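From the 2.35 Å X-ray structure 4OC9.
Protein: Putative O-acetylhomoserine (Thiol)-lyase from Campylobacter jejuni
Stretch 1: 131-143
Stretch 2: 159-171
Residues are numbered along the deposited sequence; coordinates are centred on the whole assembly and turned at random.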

# COMPACT_ATOMS: atom_id res chain seq x y z
N ASP D 131 -14.85 -30.27 27.24
CA ASP D 131 -15.69 -29.20 27.73
C ASP D 131 -14.89 -28.30 28.69
O ASP D 131 -14.44 -28.76 29.75
CB ASP D 131 -16.89 -29.84 28.44
CG ASP D 131 -17.92 -28.81 28.95
OD1 ASP D 131 -17.81 -27.58 28.72
OD2 ASP D 131 -18.87 -29.28 29.60
N ILE D 132 -14.72 -27.02 28.33
CA ILE D 132 -13.98 -26.10 29.20
C ILE D 132 -14.68 -25.91 30.53
O ILE D 132 -14.06 -25.45 31.48
CB ILE D 132 -13.79 -24.66 28.68
CG1 ILE D 132 -15.13 -24.17 28.18
CG2 ILE D 132 -12.79 -24.58 27.58
CD1 ILE D 132 -15.23 -22.68 28.30
N ASP D 133 -15.98 -26.16 30.58
CA ASP D 133 -16.75 -26.01 31.82
C ASP D 133 -16.66 -27.21 32.74
O ASP D 133 -17.10 -27.15 33.87
CB ASP D 133 -18.22 -25.71 31.50
CG ASP D 133 -18.42 -24.32 30.90
OD1 ASP D 133 -17.66 -23.41 31.26
OD2 ASP D 133 -19.40 -24.14 30.13
N ASP D 134 -16.07 -28.30 32.28
CA ASP D 134 -15.92 -29.52 33.07
C ASP D 134 -14.57 -30.16 32.69
O ASP D 134 -14.51 -31.11 31.92
CB ASP D 134 -17.08 -30.47 32.75
CG ASP D 134 -17.02 -31.76 33.56
OD1 ASP D 134 -16.28 -31.81 34.58
OD2 ASP D 134 -17.72 -32.71 33.15
N LEU D 135 -13.52 -29.66 33.30
CA LEU D 135 -12.17 -30.11 33.00
C LEU D 135 -11.83 -31.55 33.19
O LEU D 135 -10.82 -32.01 32.65
CB LEU D 135 -11.14 -29.16 33.62
CG LEU D 135 -11.23 -27.71 33.07
CD1 LEU D 135 -10.21 -26.80 33.73
CD2 LEU D 135 -11.06 -27.65 31.54
N ASP D 136 -12.62 -32.30 33.94
CA ASP D 136 -12.32 -33.72 34.08
C ASP D 136 -12.40 -34.31 32.66
O ASP D 136 -11.68 -35.27 32.35
CB ASP D 136 -13.31 -34.46 35.00
CG ASP D 136 -13.22 -34.03 36.45
OD1 ASP D 136 -12.19 -33.45 36.87
OD2 ASP D 136 -14.19 -34.32 37.20
N SER D 137 -13.26 -33.73 31.81
CA SER D 137 -13.42 -34.20 30.43
C SER D 137 -12.11 -34.07 29.64
O SER D 137 -11.92 -34.75 28.63
CB SER D 137 -14.54 -33.47 29.69
OG SER D 137 -14.25 -32.08 29.54
N LEU D 138 -11.23 -33.17 30.07
CA LEU D 138 -9.95 -32.99 29.41
C LEU D 138 -9.01 -34.15 29.78
O LEU D 138 -8.38 -34.74 28.89
CB LEU D 138 -9.33 -31.63 29.74
CG LEU D 138 -7.94 -31.34 29.19
CD1 LEU D 138 -7.80 -31.61 27.69
CD2 LEU D 138 -7.55 -29.91 29.53
N GLU D 139 -8.90 -34.47 31.07
CA GLU D 139 -8.03 -35.59 31.54
C GLU D 139 -8.37 -36.86 30.78
O GLU D 139 -7.51 -37.62 30.37
CB GLU D 139 -8.32 -35.90 32.99
CG GLU D 139 -7.93 -34.84 33.99
CD GLU D 139 -6.48 -34.82 34.45
OE1 GLU D 139 -5.67 -35.47 33.79
OE2 GLU D 139 -6.15 -34.16 35.49
N LYS D 140 -9.66 -37.08 30.65
CA LYS D 140 -10.23 -38.22 29.96
C LYS D 140 -9.74 -38.47 28.53
O LYS D 140 -9.47 -39.61 28.18
CB LYS D 140 -11.74 -38.05 29.95
CG LYS D 140 -12.52 -39.17 29.26
CD LYS D 140 -14.02 -38.92 29.34
CE LYS D 140 -14.80 -40.06 28.69
NZ LYS D 140 -16.27 -39.85 28.79
N VAL D 141 -9.64 -37.42 27.72
CA VAL D 141 -9.21 -37.59 26.34
C VAL D 141 -7.69 -37.57 26.13
O VAL D 141 -7.22 -37.82 25.02
CB VAL D 141 -9.88 -36.59 25.39
CG1 VAL D 141 -11.39 -36.83 25.36
CG2 VAL D 141 -9.54 -35.14 25.76
N ILE D 142 -6.93 -37.32 27.19
CA ILE D 142 -5.47 -37.29 27.08
C ILE D 142 -4.77 -38.64 27.10
O ILE D 142 -5.13 -39.52 27.89
CB ILE D 142 -4.87 -36.46 28.22
CG1 ILE D 142 -5.30 -34.99 28.06
CG2 ILE D 142 -3.35 -36.53 28.21
CD1 ILE D 142 -4.80 -34.05 29.14
N ASP D 143 -3.80 -38.80 26.21
CA ASP D 143 -2.99 -40.04 26.14
C ASP D 143 -1.55 -39.59 25.80
O ASP D 143 -1.28 -38.38 25.74
CB ASP D 143 -3.56 -41.13 25.22
CG ASP D 143 -3.50 -40.78 23.77
OD1 ASP D 143 -2.62 -39.99 23.37
OD2 ASP D 143 -4.28 -41.38 23.00
N ILE D 159 -18.73 -16.19 24.32
CA ILE D 159 -18.10 -15.29 25.27
C ILE D 159 -17.85 -16.14 26.53
O ILE D 159 -18.08 -15.74 27.65
CB ILE D 159 -18.90 -14.03 25.59
CG1 ILE D 159 -19.34 -13.25 24.34
CG2 ILE D 159 -18.09 -13.05 26.40
CD1 ILE D 159 -20.45 -13.90 23.56
N ALA D 160 -17.40 -17.38 26.32
CA ALA D 160 -17.12 -18.27 27.42
C ALA D 160 -15.68 -18.09 27.86
O ALA D 160 -14.76 -18.14 27.05
CB ALA D 160 -17.35 -19.70 27.00
N ILE D 161 -15.50 -17.90 29.16
CA ILE D 161 -14.18 -17.71 29.73
C ILE D 161 -13.62 -19.00 30.29
O ILE D 161 -14.22 -19.66 31.14
CB ILE D 161 -14.20 -16.66 30.82
CG1 ILE D 161 -14.71 -15.34 30.25
CG2 ILE D 161 -12.80 -16.49 31.39
CD1 ILE D 161 -14.79 -14.20 31.24
N ALA D 162 -12.41 -19.30 29.86
CA ALA D 162 -11.70 -20.50 30.30
C ALA D 162 -10.98 -20.27 31.61
O ALA D 162 -10.37 -19.21 31.82
CB ALA D 162 -10.70 -20.92 29.23
N ASP D 163 -11.02 -21.26 32.50
CA ASP D 163 -10.33 -21.16 33.77
C ASP D 163 -8.92 -21.64 33.42
O ASP D 163 -8.54 -22.80 33.59
CB ASP D 163 -11.00 -22.02 34.84
CG ASP D 163 -10.44 -21.75 36.23
OD1 ASP D 163 -9.33 -21.19 36.35
OD2 ASP D 163 -11.13 -22.12 37.22
N ILE D 164 -8.12 -20.68 32.98
CA ILE D 164 -6.76 -20.93 32.54
C ILE D 164 -5.87 -21.69 33.52
O ILE D 164 -5.25 -22.67 33.12
CB ILE D 164 -6.07 -19.65 32.07
CG1 ILE D 164 -6.91 -18.97 30.98
CG2 ILE D 164 -4.69 -19.98 31.53
CD1 ILE D 164 -6.38 -17.62 30.52
N GLU D 165 -5.81 -21.24 34.78
CA GLU D 165 -4.98 -21.93 35.80
C GLU D 165 -5.22 -23.45 35.89
O GLU D 165 -4.27 -24.20 36.06
CB GLU D 165 -5.19 -21.36 37.19
CG GLU D 165 -4.73 -19.93 37.37
CD GLU D 165 -4.95 -19.45 38.78
OE1 GLU D 165 -5.38 -20.27 39.64
OE2 GLU D 165 -4.70 -18.25 39.03
N LYS D 166 -6.48 -23.86 35.77
CA LYS D 166 -6.83 -25.28 35.84
C LYS D 166 -6.44 -26.01 34.60
O LYS D 166 -6.11 -27.19 34.67
CB LYS D 166 -8.31 -25.45 36.12
CG LYS D 166 -8.67 -24.93 37.49
CD LYS D 166 -10.12 -25.17 37.84
CE LYS D 166 -10.39 -24.62 39.24
NZ LYS D 166 -11.80 -24.81 39.65
N ILE D 167 -6.49 -25.35 33.45
CA ILE D 167 -6.07 -25.99 32.21
C ILE D 167 -4.56 -26.18 32.29
O ILE D 167 -4.02 -27.23 31.92
CB ILE D 167 -6.45 -25.17 30.99
CG1 ILE D 167 -7.96 -25.17 30.83
CG2 ILE D 167 -5.86 -25.79 29.73
CD1 ILE D 167 -8.48 -24.32 29.67
N ASN D 168 -3.89 -25.16 32.78
CA ASN D 168 -2.45 -25.17 32.94
C ASN D 168 -1.99 -26.31 33.83
O ASN D 168 -1.02 -27.00 33.50
CB ASN D 168 -1.99 -23.90 33.61
CG ASN D 168 -0.49 -23.82 33.68
OD1 ASN D 168 0.19 -24.06 32.68
ND2 ASN D 168 0.04 -23.44 34.85
N GLN D 169 -2.65 -26.50 34.97
CA GLN D 169 -2.29 -27.59 35.88
C GLN D 169 -2.25 -28.91 35.17
O GLN D 169 -1.27 -29.64 35.24
CB GLN D 169 -3.28 -27.74 37.04
CG GLN D 169 -3.26 -26.71 38.16
CD GLN D 169 -4.48 -26.84 39.06
OE1 GLN D 169 -5.41 -27.59 38.77
NE2 GLN D 169 -4.50 -26.07 40.15
N ILE D 170 -3.33 -29.23 34.50
CA ILE D 170 -3.46 -30.46 33.75
C ILE D 170 -2.41 -30.57 32.67
O ILE D 170 -1.80 -31.64 32.50
CB ILE D 170 -4.86 -30.55 33.11
CG1 ILE D 170 -5.95 -30.63 34.22
CG2 ILE D 170 -4.94 -31.78 32.21
CD1 ILE D 170 -7.38 -30.66 33.72
N ALA D 171 -2.20 -29.48 31.94
CA ALA D 171 -1.23 -29.46 30.86
C ALA D 171 0.19 -29.64 31.38
O ALA D 171 0.94 -30.43 30.82
CB ALA D 171 -1.33 -28.16 30.10
O HOH W 1 -14.76 -22.45 32.23

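How do the two backbones lie against each other? Each stretch begins as loop and runs into a helix, and the two helices point much the same way, their N-to-C directions 23° apart and their axes 10.6 Å apart at closest approach. Both chains run onward in the same direction through the three nearest pairs: Ile132 lies nearest Ala162, Leu135 nearest Ile167 and Glu139 nearest Ile170, with CA atoms 6.1, 7.4 and 7.2 Å apart. The helices are thus roughly parallel, and the contact starts between loops, at Ile132 and Ala160, before continuing beside helix 164-171, where Ile167 and Ile170 meet Leu135 and Leu138.

Which apolar side chains fill the space between them? Ile170 gives the most surface and meets several partners: its CD1 lies 4.0 Å from CB of Leu135, while its CG2 is 4.2 Å from CD2 of Leu138 and 3.8 Å from CD1 of Ile142. Leu135, with its m,t rotamer, sends CD1 to 4.0 Å from CG1 of Ile167 and to 3.3 Å from CB of Lys166, a tight approach in which the first carbon of a charged side chain serves as apolar surface. Beyond CB the lysine chain is extended and leads away, so the ammonium group lies outside the contact. At the loop end, Ile132 CD1 reaches 3.9 Å from Ala160 CB. These contacts are van der Waals in character, and the burial of apolar surface favours them.

Does any polar link join the stretches? No direct hydrogen bond crosses between them, but water 1 bridges the loops, lying 3.2 Å from O of Ile132 and 3.0 Å from O of Ile161. It can donate to either carbonyl, although more acceptors lie in reach than it has protons. Glu139 also approaches, its OE2 3.8 Å from CG1 of Ile170, but this is contact with a carbon; its carboxylate finds hydrogen bonds just outside the stretches.

What holds each side in shape? In stretch 1, a type I turn from Asp131 to Asp134 is closed by Asp134 N to Asp131 O at 3.0 Å, and Asp131 OD1 accepts from Asp133 N at 3.0 Å. Ser137 OG ties this turn to the following helix, accepting from Asp131 N at 3.0 Å and donating to Asp134 O at 2.6 Å. In stretch 2, the helix is held by backbone bonds such as Asn168 N to Ile164 O and Ala171 N to Ile167 O, both 2.9 Å. Asp163 occupies the N-cap position without a side-chain capping bond, and its OD2 forms a long salt bridge, 3.7 Å, with NZ of Lys166.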